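Probable amidase (Thermus thermophilus, PDB 2DC0) is a probable member of the amidase family, with helices packed on both sides of one large mixed beta-sheet. Local coordinates at residues Y188-L193 and G417-V422; V182-S187 and F218-L223; L386-L391 and G409-G414; S171-A176 and V393-L398. All coordinates share one frame; numbering follows the deposited sequence.

Interactions 2, 3 and 4 are buried contacts of helices with the central mixed sheet, while interaction 1 is only partly buried and lies close to the second subunit. Interaction 4 is nearest the centre of the chain; its strand 395-403 runs between strand 182-185 of interaction 2 and strand 406-413 of interaction 3. Chemistry follows place. In the core, mostly methyl groups, aromatic rings and the aliphatic part of an arginine meet, with a threonine hydroxyl and a glutamine amide beside the rings, and no hydrogen bond crosses; interaction 1 rests on a salt bridge. Interactions 1 and 2 join at Ser187, whose OG meets Asp419 OD2 and Gly417 N; interactions 3 and 4 share backbone hydrogen bonds between their strands.

Interaction 1: residues Y188-L193 and G417-V422; sequences YGRVSL and GEDGKV
Asp419 OD2 is gripped by two groups of the same loop: Arg190 NH2 reaches it at 3.0 Å as a salt bridge, and the hydroxyl of Ser187, just before segment 188-193, is hydrogen-bonded to the same oxygen. The Arg190 bond is far from straight, with an N-H...acceptor angle of 134°, and its nitrogen stands well above the carboxylate plane. The two flat groups are turned almost perpendicular, 79° apart, so they do not form a two-pronged coplanar pair. Instead Arg190 NE lies over the carboxylate, 3.0 Å from Asp419 CG. The arginine chain leaves the backbone extended and bends at chi3 (-69°), which swings the guanidinium across the acid. At the guanidinium edge lies Gly417 CA, in plane; the glycine readily takes the positive phi found here, just ahead of helix 419-430. Gly417 O is 3.4 Å from Arg190 NH2, but the angle is too poor for a bond. On the other branch, Arg190 NH1 has a salt bridge to Glu226, and Leu339 of the second subunit packs against the arginine. Asp419 belongs to the first turn of its helix, after Glu418 at the N-cap. The helix end, the arginine and the serine together would favour a charged carboxylate, and the loop is thereby tied to the start of the helix by electrostatics rather than by hydrophobic packing.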
loop_
_atom_site.group_PDB
_atom_site.type_symbol
_atom_site.label_atom_id
_atom_site.label_comp_id
_atom_site.label_asym_id
_atom_site.label_seq_id
_atom_site.Cartn_x
_atom_site.Cartn_y
_atom_site.Cartn_z
ATOM N N TYR A 188 5.537 8.119 -0.990
ATOM C CA TYR A 188 6.521 7.288 -1.673
ATOM C C TYR A 188 6.555 7.585 -3.173
ATOM O O TYR A 188 5.509 7.750 -3.802
ATOM C CB TYR A 188 6.189 5.806 -1.463
ATOM C CG TYR A 188 7.113 4.860 -2.194
ATOM C CD1 TYR A 188 8.356 4.514 -1.661
ATOM C CD2 TYR A 188 6.743 4.305 -3.423
ATOM C CE1 TYR A 188 9.205 3.637 -2.332
ATOM C CE2 TYR A 188 7.589 3.428 -4.101
ATOM C CZ TYR A 188 8.814 3.099 -3.552
ATOM O OH TYR A 188 9.650 2.232 -4.228
ATOM N N GLY A 189 7.762 7.679 -3.726
ATOM C CA GLY A 189 7.926 7.906 -5.149
ATOM C C GLY A 189 7.673 9.284 -5.731
ATOM O O GLY A 189 8.002 9.517 -6.894
ATOM N N ARG A 190 7.102 10.201 -4.958
ATOM C CA ARG A 190 6.837 11.531 -5.495
ATOM C C ARG A 190 8.137 12.198 -5.962
ATOM O O ARG A 190 8.168 12.847 -7.008
ATOM C CB ARG A 190 6.133 12.402 -4.457
ATOM C CG ARG A 190 5.649 13.722 -5.023
ATOM C CD ARG A 190 4.892 14.519 -3.982
ATOM N NE ARG A 190 3.609 13.910 -3.629
ATOM C CZ ARG A 190 2.533 13.912 -4.411
ATOM N NH1 ARG A 190 2.574 14.490 -5.604
ATOM N NH2 ARG A 190 1.407 13.350 -3.991
ATOM N N VAL A 191 9.205 12.040 -5.187
ATOM C CA VAL A 191 10.503 12.601 -5.556
ATOM C C VAL A 191 11.352 11.427 -6.032
ATOM O O VAL A 191 11.523 10.441 -5.315
ATOM C CB VAL A 191 11.192 13.296 -4.357
ATOM C CG1 VAL A 191 12.571 13.802 -4.767
ATOM C CG2 VAL A 191 10.338 14.464 -3.876
ATOM N N SER A 192 11.872 11.528 -7.250
ATOM C CA SER A 192 12.667 10.451 -7.823
ATOM C C SER A 192 13.941 10.108 -7.074
ATOM O O SER A 192 14.693 10.987 -6.654
ATOM C CB SER A 192 13.030 10.765 -9.275
ATOM O OG SER A 192 13.883 9.764 -9.792
ATOM N N LEU A 193 14.174 8.810 -6.916
ATOM C CA LEU A 193 15.373 8.319 -6.261
ATOM C C LEU A 193 16.295 7.695 -7.305
ATOM O O LEU A 193 17.219 6.948 -6.975
ATOM C CB LEU A 193 15.010 7.293 -5.183
ATOM C CG LEU A 193 14.654 7.918 -3.829
ATOM C CD1 LEU A 193 14.044 6.873 -2.908
ATOM C CD2 LEU A 193 15.913 8.518 -3.206
ATOM N N GLY A 417 -0.623 10.290 -0.840
ATOM C CA GLY A 417 -0.849 11.302 -1.859
ATOM C C GLY A 417 -1.321 12.657 -1.355
ATOM O O GLY A 417 -1.441 13.595 -2.139
ATOM N N GLU A 418 -1.578 12.791 -0.058
ATOM C CA GLU A 418 -2.043 14.076 0.453
ATOM C C GLU A 418 -0.945 14.971 1.016
ATOM O O GLU A 418 -1.096 15.567 2.083
ATOM C CB GLU A 418 -3.154 13.855 1.488
ATOM C CG GLU A 418 -4.396 13.194 0.885
ATOM C CD GLU A 418 -4.781 13.789 -0.475
ATOM O OE1 GLU A 418 -5.002 15.018 -0.559
ATOM O OE2 GLU A 418 -4.855 13.025 -1.468
ATOM N N ASP A 419 0.151 15.072 0.269
ATOM C CA ASP A 419 1.299 15.878 0.656
ATOM C C ASP A 419 0.924 17.337 0.888
ATOM O O ASP A 419 1.412 17.963 1.828
ATOM C CB ASP A 419 2.374 15.813 -0.428
ATOM C CG ASP A 419 2.786 14.399 -0.756
ATOM O OD1 ASP A 419 4.006 14.126 -0.692
ATOM O OD2 ASP A 419 1.899 13.566 -1.080
ATOM N N GLY A 420 0.066 17.871 0.023
ATOM C CA GLY A 420 -0.353 19.255 0.148
ATOM C C GLY A 420 -1.101 19.511 1.439
ATOM O O GLY A 420 -0.898 20.534 2.091
ATOM N N LYS A 421 -1.969 18.578 1.812
ATOM C CA LYS A 421 -2.749 18.711 3.037
ATOM C C LYS A 421 -1.837 18.658 4.256
ATOM O O LYS A 421 -2.021 19.408 5.216
ATOM C CB LYS A 421 -3.797 17.594 3.115
ATOM C CG LYS A 421 -4.794 17.729 4.259
ATOM C CD LYS A 421 -5.842 16.620 4.184
ATOM C CE LYS A 421 -6.917 16.779 5.251
ATOM N NZ LYS A 421 -7.662 18.055 5.083
ATOM N N VAL A 422 -0.856 17.763 4.219
ATOM C CA VAL A 422 0.084 17.636 5.321
ATOM C C VAL A 422 0.878 18.925 5.489
ATOM O O VAL A 422 1.026 19.443 6.602
ATOM C CB VAL A 422 1.056 16.463 5.085
ATOM C CG1 VAL A 422 2.148 16.458 6.152
ATOM C CG2 VAL A 422 0.283 15.152 5.120
#

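Interaction 2: residues V182-S187 and F218-L223; sequences VGFKPS and FLTEIL
The ring of Phe184 meets Thr220 at its edge: Thr220 OG1 lies near the ring plane, 3.4 Å from Phe184 CD2, and the methyl CG2 lies in that plane too, 4.0 Å from CE2. Over one face of the ring, offset toward the rim, sits Pro186 N, 3.9 Å above the plane, so the backbone just after the strand skirts one face of the ring. The side chains of Phe184 and Thr220 cross at about a right angle. Both point at each other from their backbones, and the phenylalanine extends its ring with CG anti to N (chi1 -177°), which carries the ring toward the helix. Thr220 works with both branches. Its methyl group, anti to the backbone nitrogen, also touches the pyrrolidine of Pro186, CG2 to CG at 3.9 Å. Its hydroxyl is hydrogen-bonded to Ala216 O one turn back, which lets a polar atom sit at an aromatic edge in a buried place. A beta-branched threonine suits the spot because its methyl meets the ring and the proline while its hydroxyl turns to its own helix; the CA atoms of Pro186 and Thr220 are 7.8 Å apart. Lys185 points away from the helix, and its NZ is hydrogen-bonded to Pro186 O (3.1 Å) and to Val393 O. Helix 213-224 thus covers strand 182-185 and its neighbour 206-210, where Thr220 also touches Pro208, while helix 419-430 closes in on the Phe184 ring through Asp419, Val422 and Leu423.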
loop_
_atom_site.group_PDB
_atom_site.type_symbol
_atom_site.label_atom_id
_atom_site.label_comp_id
_atom_site.label_asym_id
_atom_site.label_seq_id
_atom_site.Cartn_x
_atom_site.Cartn_y
_atom_site.Cartn_z
ATOM N N VAL A 182 13.012 21.434 10.036
ATOM C CA VAL A 182 11.854 20.841 9.382
ATOM C C VAL A 182 12.312 19.741 8.438
ATOM O O VAL A 182 13.282 19.909 7.702
ATOM C CB VAL A 182 11.070 21.905 8.575
ATOM C CG1 VAL A 182 9.967 21.245 7.754
ATOM C CG2 VAL A 182 10.468 22.935 9.525
ATOM N N GLY A 183 11.617 18.611 8.461
ATOM C CA GLY A 183 11.980 17.521 7.579
ATOM C C GLY A 183 10.719 16.971 6.953
ATOM O O GLY A 183 9.778 16.633 7.665
ATOM N N PHE A 184 10.667 16.885 5.631
ATOM C CA PHE A 184 9.465 16.352 5.009
ATOM C C PHE A 184 9.691 15.097 4.176
ATOM O O PHE A 184 10.529 15.079 3.272
ATOM C CB PHE A 184 8.787 17.426 4.148
ATOM C CG PHE A 184 7.487 16.977 3.526
ATOM C CD1 PHE A 184 6.454 16.477 4.317
ATOM C CD2 PHE A 184 7.298 17.055 2.149
ATOM C CE1 PHE A 184 5.243 16.056 3.743
ATOM C CE2 PHE A 184 6.098 16.641 1.562
ATOM C CZ PHE A 184 5.067 16.140 2.357
ATOM N N LYS A 185 8.952 14.038 4.505
ATOM C CA LYS A 185 9.024 12.789 3.746
ATOM C C LYS A 185 7.734 12.734 2.937
ATOM O O LYS A 185 6.671 12.419 3.478
ATOM C CB LYS A 185 9.083 11.555 4.653
ATOM C CG LYS A 185 9.168 10.242 3.844
ATOM C CD LYS A 185 8.746 9.014 4.647
ATOM C CE LYS A 185 7.235 8.959 4.829
ATOM N NZ LYS A 185 6.533 8.819 3.514
ATOM N N PRO A 186 7.809 13.048 1.635
ATOM C CA PRO A 186 6.627 13.029 0.774
ATOM C C PRO A 186 6.115 11.613 0.580
ATOM O O PRO A 186 6.728 10.644 1.043
ATOM C CB PRO A 186 7.139 13.607 -0.546
ATOM C CG PRO A 186 8.332 14.423 -0.143
ATOM C CD PRO A 186 8.982 13.545 0.897
ATOM N N SER A 187 4.988 11.497 -0.113
ATOM C CA SER A 187 4.422 10.187 -0.410
ATOM C C SER A 187 5.499 9.431 -1.173
ATOM O O SER A 187 6.281 10.027 -1.922
ATOM C CB SER A 187 3.184 10.320 -1.301
ATOM O OG SER A 187 2.130 10.989 -0.622
ATOM N N PHE A 218 7.888 24.421 -0.884
ATOM C CA PHE A 218 8.530 25.039 -2.038
ATOM C C PHE A 218 9.520 24.091 -2.702
ATOM O O PHE A 218 9.475 23.868 -3.915
ATOM C CB PHE A 218 9.249 26.316 -1.585
ATOM C CG PHE A 218 9.988 27.036 -2.683
ATOM C CD1 PHE A 218 9.330 27.447 -3.839
ATOM C CD2 PHE A 218 11.339 27.338 -2.542
ATOM C CE1 PHE A 218 10.007 28.149 -4.841
ATOM C CE2 PHE A 218 12.026 28.041 -3.539
ATOM C CZ PHE A 218 11.353 28.446 -4.688
ATOM N N LEU A 219 10.406 23.527 -1.894
ATOM C CA LEU A 219 11.423 22.614 -2.385
ATOM C C LEU A 219 10.847 21.283 -2.871
ATOM O O LEU A 219 11.338 20.706 -3.846
ATOM C CB LEU A 219 12.448 22.379 -1.280
ATOM C CG LEU A 219 13.893 22.080 -1.652
ATOM C CD1 LEU A 219 14.421 23.087 -2.680
ATOM C CD2 LEU A 219 14.717 22.144 -0.375
ATOM N N THR A 220 9.807 20.793 -2.199
ATOM C CA THR A 220 9.194 19.528 -2.596
ATOM C C THR A 220 8.561 19.649 -3.984
ATOM O O THR A 220 8.621 18.713 -4.773
ATOM C CB THR A 220 8.139 19.057 -1.551
ATOM O OG1 THR A 220 8.788 18.819 -0.295
ATOM C CG2 THR A 220 7.468 17.765 -2.004
ATOM N N GLU A 221 7.969 20.800 -4.294
ATOM C CA GLU A 221 7.370 20.993 -5.613
ATOM C C GLU A 221 8.466 20.910 -6.674
ATOM O O GLU A 221 8.291 20.277 -7.717
ATOM C CB GLU A 221 6.676 22.352 -5.715
ATOM C CG GLU A 221 5.423 22.492 -4.868
ATOM C CD GLU A 221 4.683 23.782 -5.169
ATOM O OE1 GLU A 221 5.336 24.847 -5.190
ATOM O OE2 GLU A 221 3.450 23.736 -5.368
ATOM N N ILE A 222 9.600 21.548 -6.398
ATOM C CA ILE A 222 10.723 21.540 -7.326
ATOM C C ILE A 222 11.301 20.135 -7.459
ATOM O O ILE A 222 11.605 19.685 -8.561
ATOM C CB ILE A 222 11.848 22.503 -6.860
ATOM C CG1 ILE A 222 11.314 23.936 -6.779
ATOM C CG2 ILE A 222 13.037 22.416 -7.802
ATOM C CD1 ILE A 222 10.745 24.559 -8.081
ATOM N N LEU A 223 11.442 19.440 -6.336
ATOM C CA LEU A 223 11.988 18.085 -6.340
ATOM C C LEU A 223 11.077 17.092 -7.043
ATOM O O LEU A 223 11.546 16.166 -7.701
ATOM C CB LEU A 223 12.231 17.613 -4.907
ATOM C CG LEU A 223 13.420 18.265 -4.198
ATOM C CD1 LEU A 223 13.359 17.966 -2.703
ATOM C CD2 LEU A 223 14.716 17.738 -4.804
#

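Interaction 3: residues L386-L391 and G409-G414; sequences LPFSLL and GLQVVG
Phe388 reaches from the short helix 386-390 across to Val413 and Gln411 on strand 406-413, in a helix-on-sheet packing of the alpha/beta kind. This strand is the second arm of a beta-hairpin whose first arm, 395-403, follows the helix in the chain. From CB, which lies close to Thr395 of that first arm, the side chain turns with CG beside the backbone N and anti to the carbonyl carbon (chi1 -44°), directing the ring at the sheet. CG then meets Val413 CG2 at 4.0 Å. On one flank, CD1 makes the tightest contact, 3.5 Å to Val413 CG1, and CE1 continues along the same valine. On the other flank, CD2 and CE2 run beside the amide end of Gln411, whose plane is steeply inclined to the ring. At the tip, CZ is still 4.0 Å from Val413 CG2. A branched valine suits this place because its two methyl groups divide the work: CG1 lies against one flank of the ring, and CG2 settles over its middle. Leu353 of strand 350-354 also touches the phenyl group. The ring is clasped between apolar atoms on its two faces. Val413 CG2 makes a CH-pi contact at 3.8 Å from the ring centroid, only 4° off the normal, and Pro387 CB lies over the opposite face, 4.2 Å above the plane.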
loop_
_atom_site.group_PDB
_atom_site.type_symbol
_atom_site.label_atom_id
_atom_site.label_comp_id
_atom_site.label_asym_id
_atom_site.label_seq_id
_atom_site.Cartn_x
_atom_site.Cartn_y
_atom_site.Cartn_z
ATOM N N LEU A 386 9.111 4.651 11.617
ATOM C CA LEU A 386 9.067 3.623 10.583
ATOM C C LEU A 386 7.729 3.220 9.947
ATOM O O LEU A 386 7.690 2.876 8.770
ATOM C CB LEU A 386 9.812 2.369 11.082
ATOM C CG LEU A 386 9.241 1.509 12.223
ATOM C CD1 LEU A 386 8.130 0.626 11.685
ATOM C CD2 LEU A 386 10.367 0.630 12.804
ATOM N N PRO A 387 6.614 3.273 10.696
ATOM C CA PRO A 387 5.341 2.874 10.081
ATOM C C PRO A 387 4.942 3.687 8.854
ATOM O O PRO A 387 4.456 3.142 7.864
ATOM C CB PRO A 387 4.330 3.059 11.217
ATOM C CG PRO A 387 5.165 2.897 12.460
ATOM C CD PRO A 387 6.410 3.670 12.100
ATOM N N PHE A 388 5.167 4.992 8.919
ATOM C CA PHE A 388 4.770 5.890 7.846
ATOM C C PHE A 388 5.642 5.835 6.594
ATOM O O PHE A 388 5.160 6.097 5.488
ATOM C CB PHE A 388 4.659 7.287 8.450
ATOM C CG PHE A 388 3.958 7.274 9.779
ATOM C CD1 PHE A 388 2.622 6.878 9.861
ATOM C CD2 PHE A 388 4.659 7.510 10.958
ATOM C CE1 PHE A 388 1.998 6.705 11.094
ATOM C CE2 PHE A 388 4.046 7.339 12.201
ATOM C CZ PHE A 388 2.712 6.934 12.270
ATOM N N SER A 389 6.913 5.484 6.761
ATOM C CA SER A 389 7.804 5.347 5.621
ATOM C C SER A 389 7.562 3.938 5.066
ATOM O O SER A 389 7.530 3.731 3.852
ATOM C CB SER A 389 9.267 5.517 6.045
ATOM O OG SER A 389 9.551 4.771 7.212
ATOM N N LEU A 390 7.373 2.976 5.965
ATOM C CA LEU A 390 7.105 1.597 5.565
ATOM C C LEU A 390 5.902 1.554 4.627
ATOM O O LEU A 390 5.920 0.849 3.617
ATOM C CB LEU A 390 6.803 0.721 6.792
ATOM C CG LEU A 390 6.416 -0.738 6.484
ATOM C CD1 LEU A 390 7.617 -1.489 5.916
ATOM C CD2 LEU A 390 5.916 -1.420 7.752
ATOM N N LEU A 391 4.866 2.318 4.965
ATOM C CA LEU A 391 3.634 2.351 4.178
ATOM C C LEU A 391 3.552 3.471 3.134
ATOM O O LEU A 391 2.554 3.586 2.428
ATOM C CB LEU A 391 2.425 2.399 5.123
ATOM C CG LEU A 391 2.314 1.157 6.028
ATOM C CD1 LEU A 391 1.158 1.304 7.022
ATOM C CD2 LEU A 391 2.092 -0.075 5.147
ATOM N N GLY A 409 10.841 16.993 18.022
ATOM C CA GLY A 409 9.955 17.189 16.890
ATOM C C GLY A 409 8.594 16.522 16.941
ATOM O O GLY A 409 8.363 15.593 17.721
ATOM N N LEU A 410 7.690 17.008 16.093
ATOM C CA LEU A 410 6.327 16.490 15.995
ATOM C C LEU A 410 6.073 15.950 14.596
ATOM O O LEU A 410 6.509 16.537 13.603
ATOM C CB LEU A 410 5.312 17.604 16.278
ATOM C CG LEU A 410 3.827 17.244 16.165
ATOM C CD1 LEU A 410 3.421 16.361 17.354
ATOM C CD2 LEU A 410 2.978 18.521 16.165
ATOM N N GLN A 411 5.369 14.828 14.518
ATOM C CA GLN A 411 5.036 14.237 13.229
ATOM C C GLN A 411 3.596 14.545 12.861
ATOM O O GLN A 411 2.703 14.453 13.698
ATOM C CB GLN A 411 5.203 12.718 13.257
ATOM C CG GLN A 411 6.630 12.222 13.213
ATOM C CD GLN A 411 6.686 10.710 13.079
ATOM O OE1 GLN A 411 6.426 9.983 14.037
ATOM N NE2 GLN A 411 7.002 10.232 11.883
ATOM N N VAL A 412 3.393 14.926 11.603
ATOM C CA VAL A 412 2.074 15.207 11.061
ATOM C C VAL A 412 1.959 14.185 9.934
ATOM O O VAL A 412 2.683 14.271 8.945
ATOM C CB VAL A 412 1.982 16.635 10.472
ATOM C CG1 VAL A 412 0.566 16.889 9.951
ATOM C CG2 VAL A 412 2.349 17.676 11.544
ATOM N N VAL A 413 1.065 13.214 10.101
ATOM C CA VAL A 413 0.877 12.129 9.134
ATOM C C VAL A 413 -0.411 12.238 8.326
ATOM O O VAL A 413 -1.496 12.317 8.900
ATOM C CB VAL A 413 0.855 10.764 9.863
ATOM C CG1 VAL A 413 0.789 9.626 8.855
ATOM C CG2 VAL A 413 2.083 10.630 10.761
ATOM N N GLY A 414 -0.301 12.216 7.000
ATOM C CA GLY A 414 -1.489 12.311 6.159
ATOM C C GLY A 414 -1.731 11.064 5.323
ATOM O O GLY A 414 -0.923 10.133 5.339
#

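Interaction 4: residues S171-A176 and V393-L398; sequences SIRIPA and VPTLAL
Arg173 lays its aliphatic part along Ala397 and Thr395, joining the start of helix 173-179 to strand 395-403 in helix-over-sheet packing. Arg173 CB and CG each come within 3.7 Å of Ala397 CB, and CD lies 3.8 Å from Thr395 CG2. A second helix residue, Ala176, adds its CB at 4.4 Å from the same alanine methyl. With so little bulk on these two alanines, the backbones draw close: Arg173 CA and Ala397 CA are 5.2 Å apart. Beyond CD the arginine bends at chi3 (-73°), and NH1 passes Thr395 CG2 obliquely at 3.9 Å, while the two side chains cross at about a right angle. The buried charge is met further out, where NH2 has a salt bridge to Asp167 and NH1 a hydrogen bond to Thr385 O. Alternation along the strand sends Leu396 to the other side of the sheet, against Val422 of helix 419-430. Thr395 is positioned by its backbone bond to Lys185 and also by its hydroxyl, turned back to the loop before the strand: OG1 donates to Val393 O at 3.1 Å, from 49° above the carbonyl plane.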
loop_
_atom_site.group_PDB
_atom_site.type_symbol
_atom_site.label_atom_id
_atom_site.label_comp_id
_atom_site.label_asym_id
_atom_site.label_seq_id
_atom_site.Cartn_x
_atom_site.Cartn_y
_atom_site.Cartn_z
ATOM N N SER A 171 14.947 8.373 8.573
ATOM C CA SER A 171 16.193 9.098 8.347
ATOM C C SER A 171 16.139 10.586 8.005
ATOM O O SER A 171 17.176 11.246 7.958
ATOM C CB SER A 171 17.031 8.345 7.327
ATOM O OG SER A 171 17.640 7.238 7.978
ATOM N N ILE A 172 14.946 11.114 7.758
ATOM C CA ILE A 172 14.792 12.542 7.497
ATOM C C ILE A 172 14.142 13.161 8.741
ATOM O O ILE A 172 14.623 14.151 9.285
ATOM C CB ILE A 172 13.882 12.815 6.267
ATOM C CG1 ILE A 172 14.704 12.706 4.981
ATOM C CG2 ILE A 172 13.237 14.195 6.363
ATOM C CD1 ILE A 172 13.881 12.578 3.700
ATOM N N ARG A 173 13.047 12.560 9.190
ATOM C CA ARG A 173 12.318 13.054 10.350
ATOM C C ARG A 173 13.093 13.000 11.669
ATOM O O ARG A 173 13.051 13.950 12.455
ATOM C CB ARG A 173 10.994 12.293 10.457
ATOM C CG ARG A 173 10.096 12.547 9.244
ATOM C CD ARG A 173 9.029 11.473 9.076
ATOM N NE ARG A 173 9.602 10.215 8.600
ATOM C CZ ARG A 173 9.071 9.023 8.842
ATOM N NH1 ARG A 173 7.954 8.930 9.561
ATOM N NH2 ARG A 173 9.654 7.921 8.371
ATOM N N ILE A 174 13.809 11.906 11.915
ATOM C CA ILE A 174 14.572 11.768 13.154
ATOM C C ILE A 174 15.640 12.857 13.315
ATOM O O ILE A 174 15.684 13.538 14.334
ATOM C CB ILE A 174 15.210 10.355 13.250
ATOM C CG1 ILE A 174 14.082 9.316 13.382
ATOM C CG2 ILE A 174 16.150 10.269 14.457
ATOM C CD1 ILE A 174 14.503 7.902 13.101
ATOM N N PRO A 175 16.516 13.036 12.313
ATOM C CA PRO A 175 17.530 14.085 12.473
ATOM C C PRO A 175 16.908 15.484 12.527
ATOM O O PRO A 175 17.426 16.376 13.206
ATOM C CB PRO A 175 18.459 13.874 11.272
ATOM C CG PRO A 175 17.583 13.222 10.252
ATOM C CD PRO A 175 16.733 12.270 11.073
ATOM N N ALA A 176 15.792 15.677 11.827
ATOM C CA ALA A 176 15.118 16.975 11.854
ATOM C C ALA A 176 14.669 17.238 13.285
ATOM O O ALA A 176 14.883 18.323 13.820
ATOM C CB ALA A 176 13.905 16.969 10.914
ATOM N N VAL A 393 3.217 6.899 3.272
ATOM C CA VAL A 393 2.375 8.087 3.399
ATOM C C VAL A 393 3.166 9.351 3.732
ATOM O O VAL A 393 4.187 9.297 4.414
ATOM C CB VAL A 393 1.276 7.875 4.462
ATOM C CG1 VAL A 393 0.368 6.730 4.028
ATOM C CG2 VAL A 393 1.892 7.570 5.814
ATOM N N PRO A 394 2.702 10.515 3.242
ATOM C CA PRO A 394 3.383 11.790 3.495
ATOM C C PRO A 394 3.440 12.125 4.977
ATOM O O PRO A 394 2.416 12.137 5.656
ATOM C CB PRO A 394 2.556 12.793 2.690
ATOM C CG PRO A 394 1.171 12.193 2.728
ATOM C CD PRO A 394 1.447 10.726 2.496
ATOM N N THR A 395 4.643 12.394 5.474
ATOM C CA THR A 395 4.826 12.701 6.885
ATOM C C THR A 395 5.796 13.858 7.099
ATOM O O THR A 395 6.922 13.846 6.602
ATOM C CB THR A 395 5.341 11.470 7.643
ATOM O OG1 THR A 395 4.523 10.337 7.312
ATOM C CG2 THR A 395 5.283 11.713 9.143
ATOM N N LEU A 396 5.342 14.857 7.843
ATOM C CA LEU A 396 6.147 16.031 8.137
ATOM C C LEU A 396 6.675 15.994 9.565
ATOM O O LEU A 396 5.977 15.543 10.475
ATOM C CB LEU A 396 5.292 17.292 7.968
ATOM C CG LEU A 396 5.946 18.624 8.322
ATOM C CD1 LEU A 396 7.007 18.950 7.266
ATOM C CD2 LEU A 396 4.895 19.730 8.364
ATOM N N ALA A 397 7.910 16.448 9.758
ATOM C CA ALA A 397 8.481 16.539 11.098
ATOM C C ALA A 397 8.825 18.014 11.292
ATOM O O ALA A 397 9.505 18.605 10.457
ATOM C CB ALA A 397 9.750 15.675 11.222
ATOM N N LEU A 398 8.314 18.613 12.363
ATOM C CA LEU A 398 8.605 20.010 12.678
ATOM C C LEU A 398 8.753 20.173 14.186
ATOM O O LEU A 398 8.133 19.441 14.961
ATOM C CB LEU A 398 7.498 20.949 12.159
ATOM C CG LEU A 398 6.004 20.592 12.243
ATOM C CD1 LEU A 398 5.669 19.833 13.496
ATOM C CD2 LEU A 398 5.212 21.902 12.163
#